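Local coordinates for protein geobacter metallireducens SMUG1 (Geobacter metallireducens, PDB 5H9I) that belongs to the uracil-DNA glycosylase superfamily, as a bacterial SMUG1 protein with a parallel-sheet alpha/beta fold, here holding xanthine in its pocket, at residues 48-62 against 131-145. Numbering follows the deposited sequence.
With XAN (xanthine), chain B; LEA (pentanoic acid), chain H.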
ATOM      1  N   PHE A  48       1.774   8.808  11.309  1.00 10.84           N
ATOM      2  CA  PHE A  48       2.553   7.556  11.455  1.00 10.94           C
ATOM      3  C   PHE A  48       3.729   7.505  10.543  1.00 11.56           C
ATOM      4  O   PHE A  48       4.566   6.604  10.782  1.00 12.46           O
ATOM      5  CB  PHE A  48       1.607   6.392  11.212  1.00 10.73           C
ATOM      6  CG  PHE A  48       0.432   6.431  12.194  1.00  9.99           C
ATOM      7  CD1 PHE A  48       0.633   6.290  13.516  1.00 10.41           C
ATOM      8  CD2 PHE A  48      -0.889   6.515  11.753  1.00 10.46           C
ATOM      9  CE1 PHE A  48      -0.433   6.348  14.451  1.00 10.76           C
ATOM     10  CE2 PHE A  48      -1.947   6.613  12.625  1.00 10.76           C
ATOM     11  CZ  PHE A  48      -1.722   6.494  13.969  1.00 11.03           C
ATOM     12  N   GLY A  49       3.919   8.417   9.628  1.00 12.48           N
ATOM     13  CA  GLY A  49       5.011   8.292   8.654  1.00 13.21           C
ATOM     14  C   GLY A  49       6.113   9.275   8.917  1.00 20.76           C
ATOM     15  O   GLY A  49       6.871   9.548   7.926  1.00 18.77           O
ATOM     16  N   SER A  50       6.341   9.793  10.152  1.00 16.32           N
ATOM     17  CA  SER A  50       7.479  10.639  10.356  1.00 16.74           C
ATOM     18  C   SER A  50       8.792   9.864  10.191  1.00 18.04           C
ATOM     19  O   SER A  50       8.979   8.777  10.712  1.00 16.50           O
ATOM     20  CB  SER A  50       7.426  11.166  11.790  1.00 20.59           C
ATOM     21  OG  SER A  50       6.373  12.003  11.866  1.00 28.35           O
ATOM     22  N   PRO A  51       9.824  10.452   9.497  1.00 16.50           N
ATOM     23  CA  PRO A  51      11.094   9.867   9.418  1.00 15.69           C
ATOM     24  C   PRO A  51      11.927   9.987  10.646  1.00 20.93           C
ATOM     25  O   PRO A  51      11.641  10.919  11.448  1.00 20.89           O
ATOM     26  CB  PRO A  51      11.740  10.616   8.276  1.00 17.66           C
ATOM     27  CG  PRO A  51      11.125  11.978   8.320  1.00 20.28           C
ATOM     28  CD  PRO A  51       9.718  11.674   8.706  1.00 17.93           C
ATOM     29  N   PRO A  52      12.912   9.136  10.788  1.00 16.88           N
ATOM     30  CA  PRO A  52      13.366   8.044   9.951  1.00 15.28           C
ATOM     31  C   PRO A  52      12.617   6.797  10.394  1.00 17.86           C
ATOM     32  O   PRO A  52      12.167   6.708  11.534  1.00 18.93           O
ATOM     33  CB  PRO A  52      14.853   7.950  10.202  1.00 24.61           C
ATOM     34  CG  PRO A  52      14.912   8.359  11.630  1.00 21.31           C
ATOM     35  CD  PRO A  52      13.886   9.371  11.894  1.00 21.83           C
ATOM     36  N   LYS A  53      12.607   5.822   9.497  1.00 16.03           N
ATOM     37  CA  LYS A  53      12.162   4.445   9.829  1.00 13.79           C
ATOM     38  C   LYS A  53      13.314   3.500   9.590  1.00 16.25           C
ATOM     39  O   LYS A  53      14.190   3.769   8.808  1.00 18.36           O
ATOM     40  CB  LYS A  53      10.994   4.019   8.892  1.00 14.10           C
ATOM     41  CG  LYS A  53       9.834   4.978   8.886  1.00 11.63           C
ATOM     42  CD  LYS A  53       9.199   5.229  10.202  1.00 11.84           C
ATOM     43  CE  LYS A  53       7.862   5.886  10.060  1.00 11.85           C
ATOM     44  NZ  LYS A  53       7.338   6.571  11.267  1.00 12.33           N
ATOM     45  N   GLU A  54      13.313   2.383  10.301  1.00 13.22           N
ATOM     46  CA  GLU A  54      14.284   1.343  10.022  1.00 14.41           C
ATOM     47  C   GLU A  54      13.859   0.406   8.905  1.00 13.37           C
ATOM     48  O   GLU A  54      14.705  -0.134   8.112  1.00 13.05           O
ATOM     49  CB  GLU A  54      14.556   0.537  11.284  1.00 17.15           C
ATOM     50  CG  GLU A  54      15.212   1.333  12.380  1.00 24.51           C
ATOM     51  CD  GLU A  54      15.522   0.446  13.607  1.00 34.52           C
ATOM     52  OE1 GLU A  54      15.903   1.116  14.616  1.00 43.86           O
ATOM     53  OE2 GLU A  54      15.342  -0.850  13.570  1.00 28.10           O
ATOM     54  N   VAL A  55      12.555   0.168   8.748  1.00 14.31           N
ATOM     55  CA  VAL A  55      12.014  -0.820   7.848  1.00 13.60           C
ATOM     56  C   VAL A  55      10.789  -0.284   7.183  1.00 12.76           C
ATOM     57  O   VAL A  55       9.893   0.216   7.874  1.00 14.52           O
ATOM     58  CB  VAL A  55      11.666  -2.123   8.546  1.00 13.17           C
ATOM     59  CG1 VAL A  55      11.040  -3.169   7.673  1.00 14.50           C
ATOM     60  CG2 VAL A  55      12.894  -2.686   9.326  1.00 18.03           C
ATOM     61  N   LEU A  56      10.688  -0.448   5.874  1.00 13.10           N
ATOM     62  CA  LEU A  56       9.512  -0.101   5.049  1.00 10.62           C
ATOM     63  C   LEU A  56       8.867  -1.309   4.446  1.00 13.23           C
ATOM     64  O   LEU A  56       9.575  -2.006   3.700  1.00 13.39           O
ATOM     65  CB  LEU A  56       9.911   0.853   3.960  1.00 11.70           C
ATOM     66  CG  LEU A  56       8.827   1.271   3.006  1.00 11.39           C
ATOM     67  CD1 LEU A  56       7.735   2.027   3.693  1.00 13.91           C
ATOM     68  CD2 LEU A  56       9.379   2.120   1.878  1.00 13.78           C
ATOM     69  N   PHE A  57       7.629  -1.619   4.737  1.00 11.16           N
ATOM     70  CA  PHE A  57       6.875  -2.626   4.066  1.00  9.71           C
ATOM     71  C   PHE A  57       6.220  -1.999   2.860  1.00 11.32           C
ATOM     72  O   PHE A  57       5.681  -0.881   2.969  1.00 12.09           O
ATOM     73  CB  PHE A  57       5.799  -3.199   5.009  1.00 11.62           C
ATOM     74  CG  PHE A  57       6.287  -4.087   6.069  1.00 12.50           C
ATOM     75  CD1 PHE A  57       6.704  -5.400   5.858  1.00 13.49           C
ATOM     76  CD2 PHE A  57       6.401  -3.596   7.377  1.00 13.19           C
ATOM     77  CE1 PHE A  57       7.157  -6.187   6.892  1.00 14.20           C
ATOM     78  CE2 PHE A  57       6.817  -4.389   8.408  1.00 13.19           C
ATOM     79  CZ  PHE A  57       7.218  -5.698   8.142  1.00 14.59           C
ATOM     80  N   VAL A  58       6.206  -2.682   1.717  1.00 11.64           N
ATOM     81  CA  VAL A  58       5.645  -2.207   0.498  1.00 10.31           C
ATOM     82  C   VAL A  58       4.694  -3.242  -0.080  1.00 11.39           C
ATOM     83  O   VAL A  58       5.056  -4.392  -0.339  1.00 12.96           O
ATOM     84  CB  VAL A  58       6.715  -1.907  -0.569  1.00 11.08           C
ATOM     85  CG1 VAL A  58       6.170  -1.407  -1.853  1.00 13.16           C
ATOM     86  CG2 VAL A  58       7.707  -0.975   0.056  1.00 12.76           C
ATOM     87  N   GLY A  59       3.408  -2.865  -0.161  1.00 12.76           N
ATOM     88  CA  GLY A  59       2.398  -3.717  -0.840  1.00 14.52           C
ATOM     89  C   GLY A  59       2.355  -3.399  -2.309  1.00 14.02           C
ATOM     90  O   GLY A  59       3.068  -2.572  -2.778  1.00 16.54           O
ATOM     91  N   MET A  60       1.477  -4.043  -2.979  1.00 16.15           N
ATOM     92  CA  MET A  60       1.337  -3.881  -4.413  1.00 16.57           C
ATOM     93  C   MET A  60       0.359  -2.786  -4.755  1.00 15.79           C
ATOM     94  O   MET A  60       0.724  -1.804  -5.293  1.00 17.41           O
ATOM     95  CB  MET A  60       0.900  -5.216  -5.036  1.00 20.59           C
ATOM     96  CG  MET A  60       0.617  -5.170  -6.548  1.00 23.02           C
ATOM     97  SD  MET A  60       0.139  -6.861  -7.281  1.00 38.19           S
ATOM     98  CE  MET A  60      -1.458  -6.920  -6.586  1.00 25.31           C
ATOM     99  N   ASN A  61      -0.915  -2.985  -4.473  1.00 15.94           N
ATOM    100  CA  ASN A  61      -1.896  -1.982  -4.759  1.00 18.35           C
ATOM    101  C   ASN A  61      -3.164  -2.225  -3.921  1.00 16.53           C
ATOM    102  O   ASN A  61      -3.242  -3.248  -3.288  1.00 17.11           O
ATOM    103  CB  ASN A  61      -2.209  -1.846  -6.302  1.00 19.73           C
ATOM    104  CG  ASN A  61      -3.186  -2.878  -6.821  1.00 17.87           C
ATOM    105  OD1 ASN A  61      -3.060  -4.091  -6.580  1.00 19.78           O
ATOM    106  ND2 ASN A  61      -4.172  -2.394  -7.588  1.00 20.01           N
ATOM    107  N   PRO A  62      -4.088  -1.266  -3.854  1.00 16.98           N
ATOM    108  CA  PRO A  62      -5.212  -1.435  -2.930  1.00 16.45           C
ATOM    109  C   PRO A  62      -6.114  -2.612  -3.169  1.00 18.43           C
ATOM    110  O   PRO A  62      -6.280  -3.047  -4.341  1.00 19.17           O
ATOM    111  CB  PRO A  62      -6.039  -0.192  -3.207  1.00 15.68           C
ATOM    112  CG  PRO A  62      -5.017   0.892  -3.592  1.00 17.16           C
ATOM    113  CD  PRO A  62      -4.052   0.087  -4.446  1.00 19.04           C
ATOM    114  N   PHE A 131       5.084   0.508  16.894  1.00 11.88           N
ATOM    115  CA  PHE A 131       5.333   0.079  15.500  1.00 11.24           C
ATOM    116  C   PHE A 131       5.981   1.100  14.662  1.00 11.43           C
ATOM    117  O   PHE A 131       7.032   0.939  14.089  1.00 11.90           O
ATOM    118  CB  PHE A 131       4.020  -0.499  14.893  1.00 10.96           C
ATOM    119  CG  PHE A 131       4.190  -0.975  13.525  1.00 11.33           C
ATOM    120  CD1 PHE A 131       4.917  -2.135  13.259  1.00 13.37           C
ATOM    121  CD2 PHE A 131       3.619  -0.302  12.463  1.00 11.34           C
ATOM    122  CE1 PHE A 131       5.036  -2.530  11.922  1.00 12.03           C
ATOM    123  CE2 PHE A 131       3.719  -0.730  11.198  1.00 10.53           C
ATOM    124  CZ  PHE A 131       4.422  -1.892  10.894  1.00 11.67           C
ATOM    125  N   PHE A 132       5.346   2.288  14.620  1.00 11.83           N
ATOM    126  CA  PHE A 132       5.770   3.303  13.713  1.00 10.69           C
ATOM    127  C   PHE A 132       7.020   3.998  14.165  1.00 11.90           C
ATOM    128  O   PHE A 132       7.638   4.758  13.391  1.00 13.60           O
ATOM    129  CB  PHE A 132       4.636   4.292  13.383  1.00 10.45           C
ATOM    130  CG  PHE A 132       3.456   3.646  12.623  1.00 10.72           C
ATOM    131  CD1 PHE A 132       3.633   3.315  11.310  1.00 10.11           C
ATOM    132  CD2 PHE A 132       2.255   3.416  13.237  1.00  9.73           C
ATOM    133  CE1 PHE A 132       2.580   2.750  10.605  1.00  9.38           C
ATOM    134  CE2 PHE A 132       1.197   2.825  12.555  1.00  9.42           C
ATOM    135  CZ  PHE A 132       1.405   2.546  11.243  1.00 11.15           C
ATOM    136  N   ALA A 133       7.449   3.736  15.397  1.00 11.62           N
ATOM    137  CA  ALA A 133       8.778   4.210  15.787  1.00 13.04           C
ATOM    138  C   ALA A 133       9.816   3.698  14.818  1.00 13.18           C
ATOM    139  O   ALA A 133      10.819   4.416  14.564  1.00 16.97           O
ATOM    140  CB  ALA A 133       9.104   3.709  17.152  1.00 13.76           C
ATOM    141  N   ARG A 134       9.664   2.492  14.285  1.00 13.06           N
ATOM    142  CA  ARG A 134      10.682   1.890  13.434  1.00 12.93           C
ATOM    143  C   ARG A 134      10.196   1.447  12.069  1.00 12.19           C
ATOM    144  O   ARG A 134      10.988   1.189  11.230  1.00 12.75           O
ATOM    145  CB  ARG A 134      11.314   0.670  14.111  1.00 15.27           C
ATOM    146  CG  ARG A 134      12.150   0.895  15.361  1.00 16.76           C
ATOM    147  CD  ARG A 134      12.682  -0.490  15.820  1.00 25.31           C
ATOM    148  NE  ARG A 134      11.799  -1.129  16.761  1.00 26.43           N
ATOM    149  CZ  ARG A 134      11.535  -2.425  16.848  1.00 37.65           C
ATOM    150  NH1 ARG A 134      12.041  -3.274  16.008  1.00 32.41           N
ATOM    151  NH2 ARG A 134      10.732  -2.839  17.824  1.00 33.16           N
ATOM    152  N   PHE A 135       8.880   1.328  11.891  1.00 13.00           N
ATOM    153  CA  PHE A 135       8.326   0.734  10.698  1.00 12.49           C
ATOM    154  C   PHE A 135       7.385   1.711   9.958  1.00 13.24           C
ATOM    155  O   PHE A 135       6.832   2.650  10.550  1.00 13.04           O
ATOM    156  CB  PHE A 135       7.535  -0.527  11.071  1.00 14.89           C
ATOM    157  CG  PHE A 135       8.387  -1.655  11.582  1.00 11.94           C
ATOM    158  CD1 PHE A 135       8.678  -1.718  12.874  1.00 13.79           C
ATOM    159  CD2 PHE A 135       8.945  -2.575  10.683  1.00 14.65           C
ATOM    160  CE1 PHE A 135       9.438  -2.743  13.376  1.00 14.28           C
ATOM    161  CE2 PHE A 135       9.724  -3.577  11.132  1.00 19.39           C
ATOM    162  CZ  PHE A 135       9.985  -3.651  12.437  1.00 15.49           C
ATOM    163  N   PHE A 136       7.131   1.408   8.690  1.00 11.92           N
ATOM    164  CA  PHE A 136       6.064   2.047   7.955  1.00 11.45           C
ATOM    165  C   PHE A 136       5.502   1.066   6.954  1.00 11.09           C
ATOM    166  O   PHE A 136       6.214   0.120   6.553  1.00 12.05           O
ATOM    167  CB  PHE A 136       6.500   3.354   7.320  1.00 13.15           C
ATOM    168  CG  PHE A 136       5.358   4.212   6.810  1.00 11.74           C
ATOM    169  CD1 PHE A 136       4.440   4.728   7.717  1.00 12.46           C
ATOM    170  CD2 PHE A 136       5.256   4.536   5.483  1.00 13.34           C
ATOM    171  CE1 PHE A 136       3.373   5.544   7.256  1.00 14.07           C
ATOM    172  CE2 PHE A 136       4.229   5.343   5.039  1.00 13.39           C
ATOM    173  CZ  PHE A 136       3.251   5.805   5.913  1.00 13.22           C
ATOM    174  N   VAL A 137       4.299   1.311   6.448  1.00 10.54           N
ATOM    175  CA  VAL A 137       3.673   0.498   5.397  1.00 11.46           C
ATOM    176  C   VAL A 137       3.154   1.379   4.287  1.00 11.72           C
ATOM    177  O   VAL A 137       2.430   2.331   4.548  1.00 11.38           O
ATOM    178  CB  VAL A 137       2.474  -0.391   5.978  1.00  9.29           C
ATOM    179  CG1 VAL A 137       1.881  -1.267   4.925  1.00 11.16           C
ATOM    180  CG2 VAL A 137       2.969  -1.221   7.164  1.00 12.19           C
ATOM    181  N   ALA A 138       3.519   1.089   3.070  1.00 12.30           N
ATOM    182  CA  ALA A 138       3.093   1.826   1.903  1.00 12.79           C
ATOM    183  C   ALA A 138       2.763   0.918   0.761  1.00 12.41           C
ATOM    184  O   ALA A 138       3.137  -0.235   0.793  1.00 16.62           O
ATOM    185  CB  ALA A 138       4.216   2.759   1.463  1.00 14.85           C
ATOM    186  N   ASN A 139       1.966   1.401  -0.222  1.00 14.25           N
ATOM    187  CA  ASN A 139       1.783   0.603  -1.439  1.00 15.15           C
ATOM    188  C   ASN A 139       2.683   1.150  -2.544  1.00 18.07           C
ATOM    189  O   ASN A 139       2.797   2.349  -2.676  1.00 20.35           O
ATOM    190  CB  ASN A 139       0.349   0.696  -1.958  1.00 21.33           C
ATOM    191  CG  ASN A 139      -0.486  -0.421  -1.474  1.00 20.47           C
ATOM    192  OD1 ASN A 139      -0.024  -1.498  -1.165  1.00 19.04           O
ATOM    193  ND2 ASN A 139      -1.789  -0.080  -1.224  1.00 20.68           N
ATOM    194  N   TYR A 140       3.143   0.277  -3.397  1.00 15.49           N
ATOM    195  CA  TYR A 140       3.872   0.665  -4.584  1.00 15.71           C
ATOM    196  C   TYR A 140       2.979   1.444  -5.539  1.00 17.17           C
ATOM    197  O   TYR A 140       3.406   2.468  -6.054  1.00 16.76           O
ATOM    198  CB  TYR A 140       4.337  -0.618  -5.239  1.00 15.16           C
ATOM    199  CG  TYR A 140       5.065  -0.405  -6.570  1.00 16.40           C
ATOM    200  CD1 TYR A 140       6.277   0.174  -6.593  1.00 18.16           C
ATOM    201  CD2 TYR A 140       4.410  -0.671  -7.774  1.00 16.32           C
ATOM    202  CE1 TYR A 140       6.922   0.435  -7.811  1.00 16.30           C
ATOM    203  CE2 TYR A 140       5.012  -0.434  -8.952  1.00 19.52           C
ATOM    204  CZ  TYR A 140       6.263   0.057  -8.962  1.00 19.13           C
ATOM    205  OH  TYR A 140       6.868   0.309 -10.183  1.00 17.81           O
ATOM    206  N   CYS A 141       1.757   0.926  -5.757  1.00 15.55           N
ATOM    207  CA  CYS A 141       0.804   1.546  -6.704  1.00 17.89           C
ATOM    208  C   CYS A 141      -0.445   1.872  -5.952  1.00 16.01           C
ATOM    209  O   CYS A 141      -1.000   1.036  -5.319  1.00 18.88           O
ATOM    210  CB  CYS A 141       0.582   0.555  -7.847  1.00 17.77           C
ATOM    211  SG  CYS A 141      -0.700   1.112  -9.015  1.00 20.73           S
ATOM    212  N   PRO A 142      -0.845   3.130  -5.970  1.00 15.36           N
ATOM    213  CA  PRO A 142      -2.054   3.495  -5.226  1.00 16.23           C
ATOM    214  C   PRO A 142      -3.365   3.311  -5.981  1.00 20.64           C
ATOM    215  O   PRO A 142      -4.421   3.509  -5.372  1.00 19.25           O
ATOM    216  CB  PRO A 142      -1.833   4.949  -4.967  1.00 18.42           C
ATOM    217  CG  PRO A 142      -1.144   5.426  -6.179  1.00 19.95           C
ATOM    218  CD  PRO A 142      -0.131   4.333  -6.485  1.00 16.68           C
ATOM    219  N   LEU A 143      -3.303   2.935  -7.238  1.00 18.54           N
ATOM    220  CA  LEU A 143      -4.518   2.837  -8.079  1.00 16.23           C
ATOM    221  C   LEU A 143      -5.108   1.477  -8.018  1.00 16.35           C
ATOM    222  O   LEU A 143      -4.352   0.471  -7.964  1.00 17.88           O
ATOM    223  CB  LEU A 143      -4.061   3.116  -9.476  1.00 14.39           C
ATOM    224  CG  LEU A 143      -3.500   4.467  -9.788  1.00 17.14           C
ATOM    225  CD1 LEU A 143      -3.074   4.527 -11.261  1.00 20.84           C
ATOM    226  CD2 LEU A 143      -4.371   5.621  -9.378  1.00 17.32           C
ATOM    227  N   LEU A 144      -6.444   1.388  -8.127  1.00 15.36           N
ATOM    228  CA  LEU A 144      -7.178   0.133  -8.315  1.00 17.17           C
ATOM    229  C   LEU A 144      -7.737   0.123  -9.785  1.00 18.38           C
ATOM    230  O   LEU A 144      -8.191   1.151 -10.206  1.00 18.98           O
ATOM    231  CB  LEU A 144      -8.320   0.075  -7.346  1.00 16.70           C
ATOM    232  CG  LEU A 144      -9.106  -1.197  -7.294  1.00 22.43           C
ATOM    233  CD1 LEU A 144      -8.488  -2.177  -6.326  1.00 25.55           C
ATOM    234  CD2 LEU A 144     -10.554  -1.023  -6.925  1.00 21.87           C
ATOM    235  N   PHE A 145      -7.511  -0.966 -10.515  1.00 17.17           N
ATOM    236  CA  PHE A 145      -7.891  -1.112 -11.897  1.00 19.56           C
ATOM    237  C   PHE A 145      -9.025  -2.138 -11.981  1.00 22.48           C
ATOM    238  O   PHE A 145      -8.914  -3.263 -11.449  1.00 23.41           O
ATOM    239  CB  PHE A 145      -6.660  -1.566 -12.703  1.00 20.43           C
ATOM    240  CG  PHE A 145      -5.514  -0.649 -12.625  1.00 23.53           C
ATOM    241  CD1 PHE A 145      -5.407   0.445 -13.456  1.00 23.30           C
ATOM    242  CD2 PHE A 145      -4.477  -0.964 -11.779  1.00 19.72           C
ATOM    243  CE1 PHE A 145      -4.309   1.283 -13.402  1.00 24.14           C
ATOM    244  CE2 PHE A 145      -3.375  -0.105 -11.693  1.00 20.83           C
ATOM    245  CZ  PHE A 145      -3.290   0.964 -12.515  1.00 20.03           C
TER
HETATM  246  N9  XAN B 301      -4.798  -5.890   0.372  1.00 19.11           N
HETATM  247  C4  XAN B 301      -3.950  -4.928   0.134  1.00 14.16           C
HETATM  248  N3  XAN B 301      -3.862  -3.648   0.482  1.00 16.04           N
HETATM  249  C2  XAN B 301      -2.894  -2.954   0.081  1.00 17.75           C
HETATM  250  O2  XAN B 301      -2.867  -1.784   0.366  1.00 19.17           O
HETATM  251  N1  XAN B 301      -1.878  -3.457  -0.636  1.00 16.20           N
HETATM  252  C6  XAN B 301      -1.825  -4.697  -1.019  1.00 17.30           C
HETATM  253  O6  XAN B 301      -0.926  -5.159  -1.731  1.00 19.52           O
HETATM  254  C5  XAN B 301      -2.910  -5.504  -0.673  1.00 16.18           C
HETATM  255  N7  XAN B 301      -3.202  -6.778  -0.888  1.00 19.60           N
HETATM  256  C8  XAN B 301      -4.338  -7.012  -0.252  1.00 19.51           C
HETATM  257  C2  LEA H 307       7.601  -5.703  19.204  1.00 30.58           C
HETATM  258  O2  LEA H 307       7.089  -6.405  18.369  1.00 35.05           O
HETATM  259  C3  LEA H 307       8.962  -5.225  18.953  1.00 30.35           C
HETATM  260  C4  LEA H 307       9.770  -5.790  20.048  1.00 30.19           C
HETATM  261  C5  LEA H 307      10.114  -4.801  21.112  1.00 21.63           C
HETATM  262  C6  LEA H 307      11.188  -5.309  22.114  1.00 31.72           C
HETATM  263  O1  LEA H 307       7.037  -5.425  20.241  1.00 36.32           O
HETATM  264  O   HOH W   1      13.384   4.491  13.185  1.00 28.78           O
HETATM  265  O   HOH W   2      11.610   7.196  14.129  1.00 43.44           O
HETATM  266  O   HOH W   3      -6.390  -3.274  -9.155  1.00 22.26           O
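Strands 55-59 and 135-139 pair in parallel, Val55 beside Phe135 through Gly59 beside Asn139, with 25° between their directions. They form the edge half of the four-stranded parallel sheet of the uracil-DNA glycosylase fold, strand 135-139 being outermost. Backbone bonds alternate across the pair, from Val55 N to Arg134 O as far as Tyr140 N to Gly59 O. Past the strands the alternation stops, and Cys141 N bonds Met60 O.

At the start of the pair, the Lys53 ammonium is gripped by three carbonyls. Lys53 NZ lies 2.8 Å from Phe132 O and also bonds Phe48 O and Ser50 O, tying the exit of helix 38-48 to Phe132 of helix 128-132. Phe48 CB sits over the centre of the Phe132 ring, 3.5 Å from its centroid, a CH-pi contact. The opposite face of that ring carries Phe131 CD2. Val55 CB packs 3.5 Å from Phe135 CD2, and Phe57 meets the same ring rim to rim.

Beyond the strands, Asn61 ND2 gives a nearly straight bond (177°) to Leu143 O, 2.9 Å away. A chi1 of 81° sets Asn61 CG between its backbone N and carbonyl carbon and brings the amide to Leu143 O in the loop after strand 135-139. The ends of the two strands and the loop after Gly59 line part of the xanthine pocket. Met60 N donates to xanthine O6, while Asn139 OD1 accepts from xanthine N1 at 2.7 Å and Asn139 ND2 donates to xanthine O2 at 2.6 Å.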